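Local coordinates for tryptophan synthase alpha chain (Aquifex aeolicus, PDB 2EKC), which probably cleaves indoleglycerol phosphate to indole and glyceraldehyde 3-phosphate, as the alpha subunit of tryptophan synthase in the last step of tryptophan biosynthesis, at residues 49-53 with 76-81. Numbering follows the deposited sequence.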
ATOM      1  N   GLU A  49      -1.245  -4.097  -0.052  1.00 11.93           N
ATOM      2  CA  GLU A  49      -0.806  -3.336   1.110  1.00 12.58           C
ATOM      3  C   GLU A  49      -1.355  -4.126   2.296  1.00 12.98           C
ATOM      4  O   GLU A  49      -2.572  -4.306   2.426  1.00 13.84           O
ATOM      5  CB  GLU A  49      -1.383  -1.920   1.140  1.00 14.26           C
ATOM      6  CG  GLU A  49      -1.014  -1.041  -0.036  1.00 19.20           C
ATOM      7  CD  GLU A  49      -1.338   0.420   0.231  1.00 22.03           C
ATOM      8  OE1 GLU A  49      -2.342   0.686   0.924  1.00 21.18           O
ATOM      9  OE2 GLU A  49      -0.594   1.299  -0.254  1.00 22.66           O
ATOM     10  N   ILE A  50      -0.455  -4.598   3.148  1.00 11.76           N
ATOM     11  CA  ILE A  50      -0.823  -5.396   4.312  1.00 10.37           C
ATOM     12  C   ILE A  50      -0.837  -4.542   5.572  1.00 11.56           C
ATOM     13  O   ILE A  50       0.205  -4.042   5.995  1.00 10.40           O
ATOM     14  CB  ILE A  50       0.182  -6.562   4.491  1.00 12.28           C
ATOM     15  CG1 ILE A  50       0.247  -7.386   3.197  1.00 13.53           C
ATOM     16  CG2 ILE A  50      -0.226  -7.430   5.674  1.00 12.08           C
ATOM     17  CD1 ILE A  50       1.242  -8.569   3.235  1.00 12.88           C
ATOM     18  N   GLY A  51      -2.018  -4.377   6.169  1.00 11.87           N
ATOM     19  CA  GLY A  51      -2.139  -3.558   7.366  1.00 11.87           C
ATOM     20  C   GLY A  51      -1.684  -4.220   8.658  1.00 12.01           C
ATOM     21  O   GLY A  51      -2.146  -5.303   9.003  1.00 11.31           O
ATOM     22  N   PHE A  52      -0.779  -3.547   9.368  1.00 11.12           N
ATOM     23  CA  PHE A  52      -0.215  -4.013  10.643  1.00 11.48           C
ATOM     24  C   PHE A  52      -0.939  -3.212  11.735  1.00 12.85           C
ATOM     25  O   PHE A  52      -0.651  -2.035  11.939  1.00 12.28           O
ATOM     26  CB  PHE A  52       1.302  -3.728  10.629  1.00  9.80           C
ATOM     27  CG  PHE A  52       2.020  -4.015  11.930  1.00  9.75           C
ATOM     28  CD1 PHE A  52       1.439  -4.783  12.934  1.00 11.96           C
ATOM     29  CD2 PHE A  52       3.318  -3.536  12.124  1.00 13.93           C
ATOM     30  CE1 PHE A  52       2.137  -5.072  14.114  1.00 12.11           C
ATOM     31  CE2 PHE A  52       4.029  -3.816  13.296  1.00 13.02           C
ATOM     32  CZ  PHE A  52       3.437  -4.587  14.294  1.00 15.92           C
ATOM     33  N   PRO A  53      -1.896  -3.842  12.442  1.00 12.86           N
ATOM     34  CA  PRO A  53      -2.667  -3.179  13.505  1.00 14.65           C
ATOM     35  C   PRO A  53      -1.820  -2.365  14.482  1.00 15.16           C
ATOM     36  O   PRO A  53      -0.838  -2.868  15.026  1.00 16.16           O
ATOM     37  CB  PRO A  53      -3.381  -4.340  14.189  1.00 14.27           C
ATOM     38  CG  PRO A  53      -3.560  -5.328  13.069  1.00 14.85           C
ATOM     39  CD  PRO A  53      -2.214  -5.279  12.395  1.00 12.27           C
ATOM     40  N   ILE A  76      -3.988  -9.605  17.347  1.00 12.32           N
ATOM     41  CA  ILE A  76      -3.086  -9.668  16.207  1.00 12.63           C
ATOM     42  C   ILE A  76      -1.740  -9.029  16.534  1.00 13.07           C
ATOM     43  O   ILE A  76      -1.676  -7.887  16.994  1.00 11.27           O
ATOM     44  CB  ILE A  76      -3.701  -8.966  14.983  1.00 13.61           C
ATOM     45  CG1 ILE A  76      -4.996  -9.680  14.580  1.00 16.16           C
ATOM     46  CG2 ILE A  76      -2.701  -8.953  13.832  1.00 13.50           C
ATOM     47  CD1 ILE A  76      -4.811 -11.144  14.182  1.00 14.90           C
ATOM     48  N   ARG A  77      -0.672  -9.784  16.286  1.00 13.48           N
ATOM     49  CA  ARG A  77       0.699  -9.351  16.552  1.00 12.99           C
ATOM     50  C   ARG A  77       1.465  -9.218  15.247  1.00 12.70           C
ATOM     51  O   ARG A  77       0.997  -9.648  14.197  1.00 11.96           O
ATOM     52  CB  ARG A  77       1.434 -10.397  17.390  1.00 11.31           C
ATOM     53  CG  ARG A  77       0.717 -10.893  18.631  1.00 15.54           C
ATOM     54  CD  ARG A  77       1.338 -12.218  19.067  1.00 16.74           C
ATOM     55  NE  ARG A  77       1.124 -13.255  18.058  1.00 17.20           N
ATOM     56  CZ  ARG A  77       1.780 -14.413  18.011  1.00 20.25           C
ATOM     57  NH1 ARG A  77       2.710 -14.696  18.913  1.00 19.12           N
ATOM     58  NH2 ARG A  77       1.496 -15.298  17.062  1.00 22.15           N
ATOM     59  N   PHE A  78       2.662  -8.647  15.330  1.00 12.43           N
ATOM     60  CA  PHE A  78       3.517  -8.504  14.162  1.00 12.32           C
ATOM     61  C   PHE A  78       3.776  -9.907  13.606  1.00 12.90           C
ATOM     62  O   PHE A  78       3.827 -10.105  12.394  1.00 13.86           O
ATOM     63  CB  PHE A  78       4.836  -7.833  14.564  1.00 13.66           C
ATOM     64  CG  PHE A  78       5.806  -7.649  13.425  1.00 16.73           C
ATOM     65  CD1 PHE A  78       5.392  -7.092  12.219  1.00 15.48           C
ATOM     66  CD2 PHE A  78       7.144  -8.001  13.578  1.00 16.06           C
ATOM     67  CE1 PHE A  78       6.297  -6.886  11.179  1.00 17.98           C
ATOM     68  CE2 PHE A  78       8.060  -7.799  12.546  1.00 19.80           C
ATOM     69  CZ  PHE A  78       7.635  -7.239  11.344  1.00 18.76           C
ATOM     70  N   GLU A  79       3.926 -10.885  14.498  1.00 11.62           N
ATOM     71  CA  GLU A  79       4.167 -12.262  14.074  1.00 13.10           C
ATOM     72  C   GLU A  79       3.018 -12.806  13.226  1.00 13.69           C
ATOM     73  O   GLU A  79       3.244 -13.579  12.291  1.00 15.40           O
ATOM     74  CB  GLU A  79       4.371 -13.178  15.285  1.00 13.97           C
ATOM     75  CG  GLU A  79       5.708 -12.994  15.999  1.00 15.63           C
ATOM     76  CD  GLU A  79       5.710 -11.836  16.977  1.00 18.22           C
ATOM     77  OE1 GLU A  79       4.677 -11.147  17.092  1.00 21.05           O
ATOM     78  OE2 GLU A  79       6.743 -11.620  17.644  1.00 17.26           O
ATOM     79  N   ASP A  80       1.790 -12.418  13.556  1.00 12.26           N
ATOM     80  CA  ASP A  80       0.627 -12.892  12.804  1.00 14.78           C
ATOM     81  C   ASP A  80       0.597 -12.221  11.436  1.00 14.15           C
ATOM     82  O   ASP A  80       0.210 -12.831  10.438  1.00 15.11           O
ATOM     83  CB  ASP A  80      -0.669 -12.582  13.561  1.00 12.80           C
ATOM     84  CG  ASP A  80      -0.714 -13.231  14.936  1.00 15.67           C
ATOM     85  OD1 ASP A  80      -0.639 -14.475  15.019  1.00 16.23           O
ATOM     86  OD2 ASP A  80      -0.820 -12.493  15.937  1.00 14.05           O
ATOM     87  N   VAL A  81       1.011 -10.959  11.398  1.00 12.32           N
ATOM     88  CA  VAL A  81       1.046 -10.216  10.149  1.00 12.52           C
ATOM     89  C   VAL A  81       2.000 -10.872   9.163  1.00 13.41           C
ATOM     90  O   VAL A  81       1.667 -11.041   7.991  1.00 13.19           O
ATOM     91  CB  VAL A  81       1.499  -8.755  10.370  1.00 12.99           C
ATOM     92  CG1 VAL A  81       1.704  -8.067   9.021  1.00 12.85           C
ATOM     93  CG2 VAL A  81       0.446  -8.002  11.188  1.00  9.68           C
TER
HETATM   94  O   HOH W   1      -0.446  -5.786  15.624  1.00 27.07           O
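The ring of F52 meets the first turn of helix 78-91 at F78. Its CZ comes to 3.5 Å from F78 CB, and F78 CD1 sits over one face of the F52 ring, displaced toward the rim. The two planes are inclined at 34° with centroids 5.1 Å apart. F52 gets there because CG lies anti to the backbone N (chi1 174°), which swings the ring out to the helix.

V81, one turn on, brings its two methyls against the strand end. V81 CG2 lies 3.8 Å from F52 CD1 and also meets P53 CD, while V81 CG1 packs 3.9 Å from I50 CG2. P53 also packs on I76, its CG 3.8 Å from I76 CG2.

The polar link between the segments is a water, which donates to P53 O and to I76 O, at 2.8 Å from the latter, and so ties together the two loop carbonyls.

On the outer side, R77 occupies the N-cap position, and D80 closes back on it: D80 OD2 accepts from R77 N at 2.7 Å through its anti lone pair, and also from R77 NE. With NH2 on OD1, the guanidinium grips D80 side-on in a salt bridge. NE and NH2 approach the carboxylate of D80 from above its plane, each oxygen lying almost in the guanidinium plane.

In this TIM barrel, strand 47-51 carries E49, predicted to be a catalytic proton acceptor, and forms backbone hydrogen bonds to its neighbours, I50 with L98 and M100, and G51 with L23. Helix 62-73 flanks P53 and I76 through A71, L99 of strand 97-100 lies against F78 and V81, and F114 of helix 111-120 stacks on F78.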